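Local coordinates for protein meso-diaminopimelate dehydrogenase (Clostridium tetani, PDB 3WGZ) that derives from an enzyme that catalyses the reversible NADP-dependent oxidative deamination of meso-diaminopimelate at its D-centre, and is here an engineered variant with D-leucine bound, at residues S117-G122 with K300-V305; K150-G155 with I170-P175; L154-A159 with D223-Y228; Q164-G169 with C201-E206. The protein carries 6 engineered substitutions. All coordinates share one frame; numbering follows the deposited sequence.

How the interactions relate
Interaction 1 stands apart: it pairs two strands of the seven-stranded parallel sheet, and its centre lies about 27 to 41 Å from the centres of the others, across the middle of the chain. Its touching residues are all buried, and backbone bonds plus aliphatic packing make up its chemistry. Interactions 2, 3 and 4 share the other lobe. Interactions 2 and 4 both use strand 166-175, which pairs with 151-152 in one and with 197-205 in the other, whereas interactions 2 and 3 share the start of helix 154-161 beside D-leucine. Aromatic rings dominate interaction 3; interaction 4, farthest from the chain's centre, mixes a buried valine pair with exposed Lys167 and Glu206.

Interaction 1: S117-G122 with K300-V305; sequences SLISTG and KGAVTV
Leu118 packs along the backbone of Val303 and Thr304. Its CB lies 4.0 Å from Val303 CG2, the first apolar step. CG stands opposite the backbone N (chi1 170°), and from there the CD1 branch extends over the neighbouring chain, reaching Val303 O at 3.2 Å and Thr304 CA at 3.6 Å. Beyond the two segments the same side chain rests on Ile291 of helix 276-296. The backbones beneath run nearly the same way, their end-to-end directions 15° apart, and three hydrogen bonds join them: Ser117 N to Gly301 O, Val303 N to Ser117 O at 2.8 Å, and Ile119 N to Val303 O at 3.0 Å. Val303 donates to Ser117 and accepts from Ile119, the residues on either side of Leu118, as in regular parallel pairing. This is the edge of the Rossmann-type parallel sheet, where strand 301-303, from late in the chain, is added beside 116-118 as the outermost strand within this chain. Ser117 and Ala302 occupy the face covered by helix 99-112, while Leu118 and Val303 occupy the other. Past the paired residues the chains separate, and Ile119 lies alongside Thr304, both side chains pointing the same way, with CG1 of the isoleucine 4.0 Å from CG2 of the threonine. A water bridges the two chains here, giving protons to Ile119 O and Ser120 O and accepting from Val305 N at 2.9 Å. Farther on, Thr121 OG1, buried without a polar partner in the model, lies against the methyl CG1 of Val305.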
loop_
_atom_site.group_PDB
_atom_site.type_symbol
_atom_site.label_atom_id
_atom_site.label_comp_id
_atom_site.label_asym_id
_atom_site.label_seq_id
_atom_site.Cartn_x
_atom_site.Cartn_y
_atom_site.Cartn_z
ATOM N N SER B 117 9.278 19.896 -7.283
ATOM C CA SER B 117 10.239 19.098 -6.534
ATOM C C SER B 117 9.562 18.087 -5.621
ATOM O O SER B 117 8.699 18.447 -4.822
ATOM C CB SER B 117 11.151 19.995 -5.700
ATOM O OG SER B 117 12.235 20.476 -6.470
ATOM N N LEU B 118 9.961 16.824 -5.757
ATOM C CA LEU B 118 9.430 15.742 -4.926
ATOM C C LEU B 118 10.431 15.434 -3.816
ATOM O O LEU B 118 11.555 15.033 -4.077
ATOM C CB LEU B 118 9.195 14.481 -5.762
ATOM C CG LEU B 118 8.859 13.223 -4.959
ATOM C CD1 LEU B 118 7.702 13.517 -4.003
ATOM C CD2 LEU B 118 8.506 12.099 -5.912
ATOM N N ILE B 119 10.023 15.625 -2.574
ATOM C CA ILE B 119 10.932 15.379 -1.469
ATOM C C ILE B 119 10.629 14.100 -0.707
ATOM O O ILE B 119 9.514 13.592 -0.731
ATOM C CB ILE B 119 10.893 16.530 -0.453
ATOM C CG1 ILE B 119 9.647 16.399 0.420
ATOM C CG2 ILE B 119 10.851 17.871 -1.190
ATOM C CD1 ILE B 119 9.784 17.022 1.784
ATOM N N SER B 120 11.651 13.597 -0.034
ATOM C CA SER B 120 11.543 12.418 0.805
ATOM C C SER B 120 10.813 11.187 0.269
ATOM O O SER B 120 9.865 10.711 0.888
ATOM C CB SER B 120 10.920 12.814 2.140
ATOM O OG SER B 120 11.673 13.829 2.781
ATOM N N THR B 121 11.234 10.669 -0.878
ATOM C CA THR B 121 10.618 9.451 -1.370
ATOM C C THR B 121 11.677 8.370 -1.124
ATOM O O THR B 121 12.813 8.689 -0.778
ATOM C CB THR B 121 10.206 9.543 -2.870
ATOM O OG1 THR B 121 9.437 8.384 -3.215
ATOM C CG2 THR B 121 11.404 9.619 -3.773
ATOM N N GLY B 122 11.304 7.109 -1.291
ATOM C CA GLY B 122 12.202 5.990 -1.031
ATOM C C GLY B 122 11.283 5.046 -0.280
ATOM O O GLY B 122 10.069 5.175 -0.452
ATOM N N LYS B 300 3.355 22.992 -9.818
ATOM C CA LYS B 300 4.486 23.751 -9.306
ATOM C C LYS B 300 4.635 23.572 -7.807
ATOM O O LYS B 300 3.662 23.323 -7.097
ATOM C CB LYS B 300 4.301 25.251 -9.593
ATOM C CG LYS B 300 4.032 25.615 -11.052
ATOM C CD LYS B 300 5.272 25.454 -11.908
ATOM C CE LYS B 300 5.016 25.898 -13.339
ATOM N NZ LYS B 300 3.931 25.100 -13.976
ATOM N N GLY B 301 5.857 23.716 -7.320
ATOM C CA GLY B 301 6.078 23.593 -5.898
ATOM C C GLY B 301 6.581 22.237 -5.474
ATOM O O GLY B 301 6.892 21.378 -6.301
ATOM N N ALA B 302 6.668 22.050 -4.167
ATOM C CA ALA B 302 7.133 20.796 -3.619
ATOM C C ALA B 302 5.963 19.847 -3.355
ATOM O O ALA B 302 4.839 20.279 -3.087
ATOM C CB ALA B 302 7.913 21.057 -2.339
ATOM N N VAL B 303 6.243 18.552 -3.448
ATOM C CA VAL B 303 5.255 17.509 -3.214
ATOM C C VAL B 303 5.904 16.352 -2.485
ATOM O O VAL B 303 7.131 16.239 -2.437
ATOM C CB VAL B 303 4.669 16.944 -4.531
ATOM C CG1 VAL B 303 3.735 17.954 -5.164
ATOM C CG2 VAL B 303 5.790 16.594 -5.490
ATOM N N THR B 304 5.064 15.501 -1.914
ATOM C CA THR B 304 5.529 14.326 -1.205
ATOM C C THR B 304 4.730 13.170 -1.800
ATOM O O THR B 304 3.751 13.395 -2.511
ATOM C CB THR B 304 5.233 14.427 0.302
ATOM O OG1 THR B 304 3.822 14.340 0.521
ATOM C CG2 THR B 304 5.743 15.757 0.858
ATOM N N VAL B 305 5.138 11.938 -1.520
ATOM C CA VAL B 305 4.412 10.793 -2.052
ATOM C C VAL B 305 2.964 10.861 -1.590
ATOM O O VAL B 305 2.067 10.272 -2.198
ATOM C CB VAL B 305 5.040 9.483 -1.574
ATOM C CG1 VAL B 305 6.397 9.319 -2.192
ATOM C CG2 VAL B 305 5.172 9.497 -0.061
HETATM O O HOH W 1 7.569 12.009 0.132
#

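Interaction 2: K150-G155 with I170-P175. Engineered in segment 150-155: Leu154 (natural residue Gln). Engineered in segment 170-175: Ile173 (natural residue Thr). With DLE (D-leucine), chain C.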
loop_
_atom_site.group_PDB
_atom_site.type_symbol
_atom_site.label_atom_id
_atom_site.label_comp_id
_atom_site.label_asym_id
_atom_site.label_seq_id
_atom_site.Cartn_x
_atom_site.Cartn_y
_atom_site.Cartn_z
ATOM N N LYS B 150 15.650 -6.305 9.416
ATOM C CA LYS B 150 17.093 -6.450 9.575
ATOM C C LYS B 150 17.884 -5.537 8.656
ATOM O O LYS B 150 17.815 -5.652 7.436
ATOM C CB LYS B 150 17.532 -7.901 9.364
ATOM C CG LYS B 150 19.033 -8.106 9.569
ATOM C CD LYS B 150 19.395 -9.578 9.650
ATOM C CE LYS B 150 20.897 -9.756 9.794
ATOM N NZ LYS B 150 21.272 -11.187 9.962
ATOM N N GLY B 151 18.637 -4.626 9.262
ATOM C CA GLY B 151 19.431 -3.679 8.502
ATOM C C GLY B 151 20.502 -3.044 9.367
ATOM O O GLY B 151 20.369 -2.954 10.591
ATOM N N VAL B 152 21.568 -2.585 8.726
ATOM C CA VAL B 152 22.676 -1.984 9.435
ATOM C C VAL B 152 22.463 -0.522 9.818
ATOM O O VAL B 152 21.667 0.197 9.207
ATOM C CB VAL B 152 23.957 -2.080 8.594
ATOM C CG1 VAL B 152 25.129 -1.526 9.363
ATOM C CG2 VAL B 152 24.194 -3.523 8.177
ATOM N N SER B 153 23.169 -0.108 10.864
ATOM C CA SER B 153 23.140 1.274 11.330
ATOM C C SER B 153 24.590 1.709 11.280
ATOM O O SER B 153 25.405 1.262 12.086
ATOM C CB SER B 153 22.629 1.384 12.769
ATOM O OG SER B 153 21.301 0.911 12.870
ATOM N N LEU B 154 24.915 2.551 10.306
ATOM C CA LEU B 154 26.276 3.042 10.149
ATOM C C LEU B 154 26.776 3.568 11.491
ATOM O O LEU B 154 27.879 3.232 11.933
ATOM C CB LEU B 154 26.321 4.156 9.094
ATOM C CG LEU B 154 25.945 3.840 7.633
ATOM C CD1 LEU B 154 24.499 3.370 7.534
ATOM C CD2 LEU B 154 26.139 5.090 6.779
ATOM N N GLY B 155 25.945 4.380 12.141
ATOM C CA GLY B 155 26.310 4.953 13.422
ATOM C C GLY B 155 26.709 3.920 14.453
ATOM O O GLY B 155 27.796 3.999 15.024
ATOM N N ILE B 170 30.304 -4.874 12.898
ATOM C CA ILE B 170 29.092 -4.364 12.282
ATOM C C ILE B 170 27.891 -4.604 13.190
ATOM O O ILE B 170 27.894 -5.517 14.031
ATOM C CB ILE B 170 28.853 -5.049 10.919
ATOM C CG1 ILE B 170 27.682 -4.389 10.191
ATOM C CG2 ILE B 170 28.587 -6.531 11.131
ATOM C CD1 ILE B 170 27.460 -4.908 8.770
ATOM N N GLN B 171 26.865 -3.778 13.022
ATOM C CA GLN B 171 25.659 -3.898 13.824
ATOM C C GLN B 171 24.400 -3.992 12.981
ATOM O O GLN B 171 24.310 -3.388 11.912
ATOM C CB GLN B 171 25.536 -2.701 14.770
ATOM C CG GLN B 171 24.256 -2.691 15.591
ATOM C CD GLN B 171 23.123 -1.861 14.976
ATOM O OE1 GLN B 171 23.038 -1.683 13.763
ATOM N NE2 GLN B 171 22.235 -1.358 15.835
ATOM N N TYR B 172 23.422 -4.738 13.483
ATOM C CA TYR B 172 22.148 -4.884 12.805
ATOM C C TYR B 172 21.059 -4.552 13.799
ATOM O O TYR B 172 21.221 -4.767 14.999
ATOM C CB TYR B 172 21.927 -6.323 12.340
ATOM C CG TYR B 172 22.817 -6.776 11.213
ATOM C CD1 TYR B 172 22.565 -6.382 9.897
ATOM C CD2 TYR B 172 23.909 -7.612 11.456
ATOM C CE1 TYR B 172 23.376 -6.814 8.855
ATOM C CE2 TYR B 172 24.724 -8.047 10.421
ATOM C CZ TYR B 172 24.454 -7.646 9.127
ATOM O OH TYR B 172 25.267 -8.073 8.106
ATOM N N ILE B 173 19.960 -4.004 13.293
ATOM C CA ILE B 173 18.807 -3.703 14.111
ATOM C C ILE B 173 17.794 -4.688 13.542
ATOM O O ILE B 173 17.654 -4.798 12.324
ATOM C CB ILE B 173 18.315 -2.251 13.921
ATOM C CG1 ILE B 173 19.371 -1.276 14.454
ATOM C CG2 ILE B 173 17.001 -2.049 14.676
ATOM C CD1 ILE B 173 18.998 0.197 14.348
ATOM N N ILE B 174 17.104 -5.419 14.406
ATOM C CA ILE B 174 16.149 -6.402 13.931
ATOM C C ILE B 174 14.839 -6.389 14.703
ATOM O O ILE B 174 14.828 -6.379 15.936
ATOM C CB ILE B 174 16.732 -7.835 14.033
ATOM C CG1 ILE B 174 18.159 -7.864 13.466
ATOM C CG2 ILE B 174 15.814 -8.831 13.310
ATOM C CD1 ILE B 174 18.907 -9.171 13.726
ATOM N N PRO B 175 13.711 -6.391 13.981
ATOM C CA PRO B 175 12.413 -6.391 14.661
ATOM C C PRO B 175 12.286 -7.698 15.436
ATOM O O PRO B 175 12.716 -8.752 14.960
ATOM C CB PRO B 175 11.418 -6.306 13.502
ATOM C CG PRO B 175 12.179 -5.507 12.462
ATOM C CD PRO B 175 13.556 -6.156 12.534
HETATM N N DLE C . 20.916 6.385 10.909
HETATM C CA DLE C . 22.353 6.541 11.177
HETATM C CB DLE C . 23.159 6.554 9.877
HETATM C CG DLE C . 22.697 7.713 8.992
HETATM C CD1 DLE C . 22.971 9.042 9.702
HETATM C CD2 DLE C . 23.463 7.681 7.669
HETATM C C DLE C . 22.836 5.393 12.067
HETATM O O DLE C . 22.453 4.242 11.767
HETATM O OXT DLE C . 23.559 5.696 13.039
#
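Gly151 and Ile173 form an antiparallel hydrogen-bonded pair, with Gly151 N to Ile173 O at 3.2 Å and Ile173 N to Gly151 O at 2.9 Å. Ahead of this pair, Lys150 leaves the backbone with CG opposite N (chi1 -178°), and its extended chain spans Tyr172. Lys150 CE sits over the middle of one face of the Tyr172 ring, 3.8 Å from its centroid, and Lys150 NZ follows in a cation-pi contact, 4.6 Å from that centroid and 7° off the normal. The phenol OH is bonded to His244, which helps fix the ring. Val152 closes on the same tyrosine with CG2, 3.5 Å from Tyr172 CE1, and the same methyl meets Ile170 CD1 at 3.6 Å. Gln171 bends at chi2 to bring OE1 near Ser153, whose N donates a weak, bent bond to it. Ile173 is an engineered residue, as is Leu154, whose CD2 lies 3.8 Å from CD2 of D-leucine. The weakly bonded strand 151-152 lies at the edge of a mixed sheet within this chain and leads, through Ser153, at the N-cap position but making no capping bond, into helix 154-161, whose first turn borders the amino-acid site occupied by D-leucine.

Interaction 3: L154-A159 with D223-Y228. Engineered in segment 154-159: Leu154 (natural residue Gln). With DLE (D-leucine), chain C.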
loop_
_atom_site.group_PDB
_atom_site.type_symbol
_atom_site.label_atom_id
_atom_site.label_comp_id
_atom_site.label_asym_id
_atom_site.label_seq_id
_atom_site.Cartn_x
_atom_site.Cartn_y
_atom_site.Cartn_z
ATOM N N LEU B 154 24.915 2.551 10.306
ATOM C CA LEU B 154 26.276 3.042 10.149
ATOM C C LEU B 154 26.776 3.568 11.491
ATOM O O LEU B 154 27.879 3.232 11.933
ATOM C CB LEU B 154 26.321 4.156 9.094
ATOM C CG LEU B 154 25.945 3.840 7.633
ATOM C CD1 LEU B 154 24.499 3.370 7.534
ATOM C CD2 LEU B 154 26.139 5.090 6.779
ATOM N N GLY B 155 25.945 4.380 12.141
ATOM C CA GLY B 155 26.310 4.953 13.422
ATOM C C GLY B 155 26.709 3.920 14.453
ATOM O O GLY B 155 27.796 3.999 15.024
ATOM N N HIS B 156 25.832 2.949 14.698
ATOM C CA HIS B 156 26.126 1.910 15.674
ATOM C C HIS B 156 27.382 1.119 15.334
ATOM O O HIS B 156 28.045 0.592 16.223
ATOM C CB HIS B 156 24.940 0.961 15.818
ATOM C CG HIS B 156 23.774 1.564 16.532
ATOM N ND1 HIS B 156 22.957 2.513 15.957
ATOM C CD2 HIS B 156 23.306 1.375 17.788
ATOM C CE1 HIS B 156 22.034 2.880 16.827
ATOM N NE2 HIS B 156 22.223 2.204 17.946
ATOM N N SER B 157 27.715 1.037 14.051
ATOM C CA SER B 157 28.910 0.309 13.646
ATOM C C SER B 157 30.151 1.098 14.035
ATOM O O SER B 157 31.129 0.531 14.524
ATOM C CB SER B 157 28.897 0.056 12.139
ATOM O OG SER B 157 27.810 -0.779 11.787
ATOM N N ASP B 158 30.114 2.409 13.813
ATOM C CA ASP B 158 31.250 3.254 14.167
ATOM C C ASP B 158 31.430 3.166 15.674
ATOM O O ASP B 158 32.544 3.112 16.174
ATOM C CB ASP B 158 31.002 4.710 13.761
ATOM C CG ASP B 158 30.960 4.897 12.260
ATOM O OD1 ASP B 158 31.768 4.242 11.571
ATOM O OD2 ASP B 158 30.135 5.706 11.774
ATOM N N ALA B 159 30.313 3.148 16.389
ATOM C CA ALA B 159 30.331 3.045 17.839
ATOM C C ALA B 159 31.104 1.785 18.243
ATOM O O ALA B 159 32.069 1.855 19.009
ATOM C CB ALA B 159 28.900 2.982 18.368
ATOM N N ASP B 223 22.969 5.489 24.820
ATOM C CA ASP B 223 22.435 6.014 23.568
ATOM C C ASP B 223 22.352 4.986 22.444
ATOM O O ASP B 223 21.328 4.891 21.769
ATOM C CB ASP B 223 23.263 7.215 23.104
ATOM C CG ASP B 223 23.467 8.241 24.203
ATOM O OD1 ASP B 223 22.464 8.668 24.815
ATOM O OD2 ASP B 223 24.634 8.620 24.454
ATOM N N TYR B 224 23.412 4.209 22.249
ATOM C CA TYR B 224 23.422 3.221 21.175
ATOM C C TYR B 224 22.829 1.848 21.471
ATOM O O TYR B 224 22.083 1.316 20.655
ATOM C CB TYR B 224 24.844 3.016 20.647
ATOM C CG TYR B 224 25.460 4.243 20.029
ATOM C CD1 TYR B 224 26.089 5.204 20.821
ATOM C CD2 TYR B 224 25.420 4.445 18.648
ATOM C CE1 TYR B 224 26.667 6.331 20.255
ATOM C CE2 TYR B 224 25.992 5.568 18.073
ATOM C CZ TYR B 224 26.616 6.506 18.882
ATOM O OH TYR B 224 27.206 7.611 18.315
ATOM N N PHE B 225 23.151 1.274 22.628
ATOM C CA PHE B 225 22.670 -0.070 22.952
ATOM C C PHE B 225 21.963 -0.297 24.296
ATOM O O PHE B 225 21.140 -1.204 24.415
ATOM C CB PHE B 225 23.846 -1.051 22.851
ATOM C CG PHE B 225 24.482 -1.117 21.481
ATOM C CD1 PHE B 225 23.922 -1.899 20.475
ATOM C CD2 PHE B 225 25.652 -0.407 21.208
ATOM C CE1 PHE B 225 24.519 -1.980 19.213
ATOM C CE2 PHE B 225 26.259 -0.479 19.945
ATOM C CZ PHE B 225 25.690 -1.270 18.944
ATOM N N ALA B 226 22.288 0.508 25.302
ATOM C CA ALA B 226 21.708 0.360 26.642
ATOM C C ALA B 226 20.228 -0.032 26.712
ATOM O O ALA B 226 19.831 -0.830 27.564
ATOM C CB ALA B 226 21.930 1.634 27.440
ATOM N N ASP B 227 19.422 0.514 25.809
ATOM C CA ASP B 227 17.989 0.248 25.806
ATOM C C ASP B 227 17.521 -1.005 25.075
ATOM O O ASP B 227 16.352 -1.379 25.188
ATOM C CB ASP B 227 17.259 1.456 25.223
ATOM C CG ASP B 227 17.550 2.727 25.988
ATOM O OD1 ASP B 227 17.312 2.729 27.212
ATOM O OD2 ASP B 227 18.019 3.714 25.371
ATOM N N TYR B 228 18.414 -1.662 24.344
ATOM C CA TYR B 228 18.008 -2.835 23.578
ATOM C C TYR B 228 18.699 -4.136 23.936
ATOM O O TYR B 228 19.865 -4.146 24.332
ATOM C CB TYR B 228 18.243 -2.596 22.083
ATOM C CG TYR B 228 17.725 -1.280 21.552
ATOM C CD1 TYR B 228 18.392 -0.084 21.826
ATOM C CD2 TYR B 228 16.572 -1.231 20.766
ATOM C CE1 TYR B 228 17.926 1.128 21.328
ATOM C CE2 TYR B 228 16.098 -0.031 20.265
ATOM C CZ TYR B 228 16.778 1.145 20.549
ATOM O OH TYR B 228 16.302 2.339 20.059
HETATM N N DLE C . 20.916 6.385 10.909
HETATM C CA DLE C . 22.353 6.541 11.177
HETATM C CB DLE C . 23.159 6.554 9.877
HETATM C CG DLE C . 22.697 7.713 8.992
HETATM C CD1 DLE C . 22.971 9.042 9.702
HETATM C CD2 DLE C . 23.463 7.681 7.669
HETATM C C DLE C . 22.836 5.393 12.067
HETATM O O DLE C . 22.453 4.242 11.767
HETATM O OXT DLE C . 23.559 5.696 13.039
#
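His156 and Tyr224 both carry CG opposite their carbonyl carbon (chi1 -72° for His156), and these torsions bring the imidazole up against the tyrosine ring. Tyr224 CD2 stands 3.8 Å above the imidazole plane, over its centre, in an edge-to-face pair with the planes at 82°. Phe225 takes the imidazole differently: here His156 supplies the edge, and its CD2 lies over the phenyl face, 3.7 Å from Phe225 CZ. The histidine is therefore a face to one neighbour and an edge to the other, which restricts both its tilt and its rotation. His156 NE2 adds a weak bond to Tyr224 O at 2.9 Å; the oxygen lies in the ring plane, but the angle at the hydrogen is only 125°. Buried ND1 has no partner in the model. These three rings make an aromatic cluster that joins the first turns of helix 154-161 to the loop between helix 211-219 and strand 230-234, in the lobe that holds the amino-acid site. Just before the histidine, Gly155 N makes at most a weak, bent bond to a carboxylate oxygen of D-leucine, whose placement is doubtful. One turn farther along the helix, Ala159 sets its methyl over the face of Tyr224, with CB 3.9 Å from the ring centroid, while the phenol OH makes a weak hydrogen bond to Arg162. The phenyl ring of Phe225 also packs on Met199 and Cys201 of strand 197-205. Beyond it the loop makes a type I turn from Phe225 to Tyr228, closed by Tyr228 N bonding to Phe225 O at 2.8 Å.

Interaction 4: Q164-G169 with C201-E206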
loop_
_atom_site.group_PDB
_atom_site.type_symbol
_atom_site.label_atom_id
_atom_site.label_comp_id
_atom_site.label_asym_id
_atom_site.label_seq_id
_atom_site.Cartn_x
_atom_site.Cartn_y
_atom_site.Cartn_z
ATOM N N GLN B 164 37.338 -0.736 23.078
ATOM C CA GLN B 164 38.666 -1.315 23.293
ATOM C C GLN B 164 38.722 -2.802 22.941
ATOM O O GLN B 164 37.899 -3.590 23.409
ATOM C CB GLN B 164 39.085 -1.134 24.757
ATOM C CG GLN B 164 39.233 0.316 25.190
ATOM C CD GLN B 164 39.623 0.468 26.654
ATOM O OE1 GLN B 164 40.020 1.549 27.087
ATOM N NE2 GLN B 164 39.504 -0.609 27.422
ATOM N N GLY B 165 39.700 -3.180 22.124
ATOM C CA GLY B 165 39.843 -4.573 21.740
ATOM C C GLY B 165 39.070 -4.981 20.496
ATOM O O GLY B 165 39.101 -6.149 20.103
ATOM N N VAL B 166 38.373 -4.033 19.875
ATOM C CA VAL B 166 37.608 -4.326 18.668
ATOM C C VAL B 166 38.366 -3.924 17.405
ATOM O O VAL B 166 38.599 -2.743 17.168
ATOM C CB VAL B 166 36.258 -3.589 18.654
ATOM C CG1 VAL B 166 35.534 -3.862 17.329
ATOM C CG2 VAL B 166 35.402 -4.039 19.836
ATOM N N LYS B 167 38.740 -4.915 16.600
ATOM C CA LYS B 167 39.458 -4.678 15.350
ATOM C C LYS B 167 38.515 -4.070 14.319
ATOM O O LYS B 167 38.803 -3.038 13.710
ATOM C CB LYS B 167 39.989 -5.992 14.787
ATOM C CG LYS B 167 40.935 -6.729 15.696
ATOM C CD LYS B 167 42.336 -6.765 15.118
ATOM C CE LYS B 167 42.389 -7.559 13.827
ATOM N NZ LYS B 167 43.790 -7.660 13.332
ATOM N N ASN B 168 37.389 -4.743 14.125
ATOM C CA ASN B 168 36.386 -4.302 13.174
ATOM C C ASN B 168 35.057 -4.926 13.584
ATOM O O ASN B 168 35.031 -5.863 14.390
ATOM C CB ASN B 168 36.785 -4.749 11.768
ATOM C CG ASN B 168 36.035 -4.007 10.684
ATOM O OD1 ASN B 168 35.470 -2.943 10.929
ATOM N ND2 ASN B 168 36.043 -4.553 9.473
ATOM N N GLY B 169 33.957 -4.409 13.041
ATOM C CA GLY B 169 32.658 -4.947 13.395
ATOM C C GLY B 169 31.482 -4.294 12.699
ATOM O O GLY B 169 31.626 -3.284 12.005
ATOM N N CYS B 201 25.295 -7.634 16.940
ATOM C CA CYS B 201 26.598 -7.194 16.473
ATOM C C CYS B 201 27.496 -8.381 16.202
ATOM O O CYS B 201 27.433 -9.402 16.897
ATOM C CB CYS B 201 27.276 -6.324 17.528
ATOM S SG CYS B 201 26.264 -4.977 18.123
ATOM N N TYR B 202 28.332 -8.235 15.183
ATOM C CA TYR B 202 29.300 -9.249 14.821
ATOM C C TYR B 202 30.624 -8.520 14.933
ATOM O O TYR B 202 30.908 -7.597 14.167
ATOM C CB TYR B 202 29.059 -9.750 13.398
ATOM C CG TYR B 202 27.767 -10.523 13.271
ATOM C CD1 TYR B 202 26.548 -9.869 13.097
ATOM C CD2 TYR B 202 27.762 -11.915 13.363
ATOM C CE1 TYR B 202 25.350 -10.585 13.014
ATOM C CE2 TYR B 202 26.575 -12.642 13.287
ATOM C CZ TYR B 202 25.376 -11.975 13.114
ATOM O OH TYR B 202 24.211 -12.705 13.056
ATOM N N VAL B 203 31.425 -8.929 15.907
ATOM C CA VAL B 203 32.695 -8.278 16.161
ATOM C C VAL B 203 33.923 -9.134 15.907
ATOM O O VAL B 203 33.941 -10.333 16.182
ATOM C CB VAL B 203 32.753 -7.774 17.617
ATOM C CG1 VAL B 203 34.057 -7.038 17.872
ATOM C CG2 VAL B 203 31.557 -6.872 17.900
ATOM N N VAL B 204 34.944 -8.491 15.359
ATOM C CA VAL B 204 36.219 -9.135 15.099
ATOM C C VAL B 204 37.116 -8.574 16.192
ATOM O O VAL B 204 37.460 -7.393 16.184
ATOM C CB VAL B 204 36.779 -8.751 13.713
ATOM C CG1 VAL B 204 38.131 -9.431 13.488
ATOM C CG2 VAL B 204 35.794 -9.155 12.630
ATOM N N PRO B 205 37.476 -9.408 17.172
ATOM C CA PRO B 205 38.334 -8.965 18.273
ATOM C C PRO B 205 39.810 -8.950 17.901
ATOM O O PRO B 205 40.224 -9.609 16.947
ATOM C CB PRO B 205 38.039 -9.991 19.358
ATOM C CG PRO B 205 37.892 -11.255 18.550
ATOM C CD PRO B 205 37.037 -10.802 17.371
ATOM N N GLU B 206 40.598 -8.191 18.655
ATOM C CA GLU B 206 42.036 -8.125 18.429
ATOM C C GLU B 206 42.594 -9.393 19.055
ATOM O O GLU B 206 41.875 -10.124 19.735
ATOM C CB GLU B 206 42.629 -6.902 19.125
ATOM C CG GLU B 206 41.860 -5.627 18.861
ATOM C CD GLU B 206 42.691 -4.561 18.174
ATOM O OE1 GLU B 206 43.207 -4.819 17.061
ATOM O OE2 GLU B 206 42.822 -3.458 18.751
#
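A classic beta bulge interrupts the antiparallel pairing of strands 166-175 and 197-205: Lys167 and Asn168 both face Val204, and the register shifts by one residue. Val204 O accepts from Lys167 N at 2.8 Å and takes a longer, weak bond from Asn168 N. In return Val204 N donates to Asn168 O at 2.8 Å, and beyond the bulge Glu206 N donates to Gly165 O at 2.9 Å. The chain turns a corner at Lys167 and Asn168, so the residues before and after it belong to different faces. On the buried side Val166 meets Val203 at about a right angle, CG1 to CG1 at 3.5 Å, with Ile160 of helix 154-161 touching both valines. Asn168 turns its amide away from Val204, and OD1 is bonded to Arg161. On the exposed side Lys167 and Glu206 pass aslant. Lys167 bends at chi2 and chi3, and its aliphatic chain lies along the end of the far strand and the residue after it, with Lys167 CG 3.3 Å from Glu206 CA. Their charged ends are not in contact, while Lys167 CG lies 3.2 Å from Pro205 O.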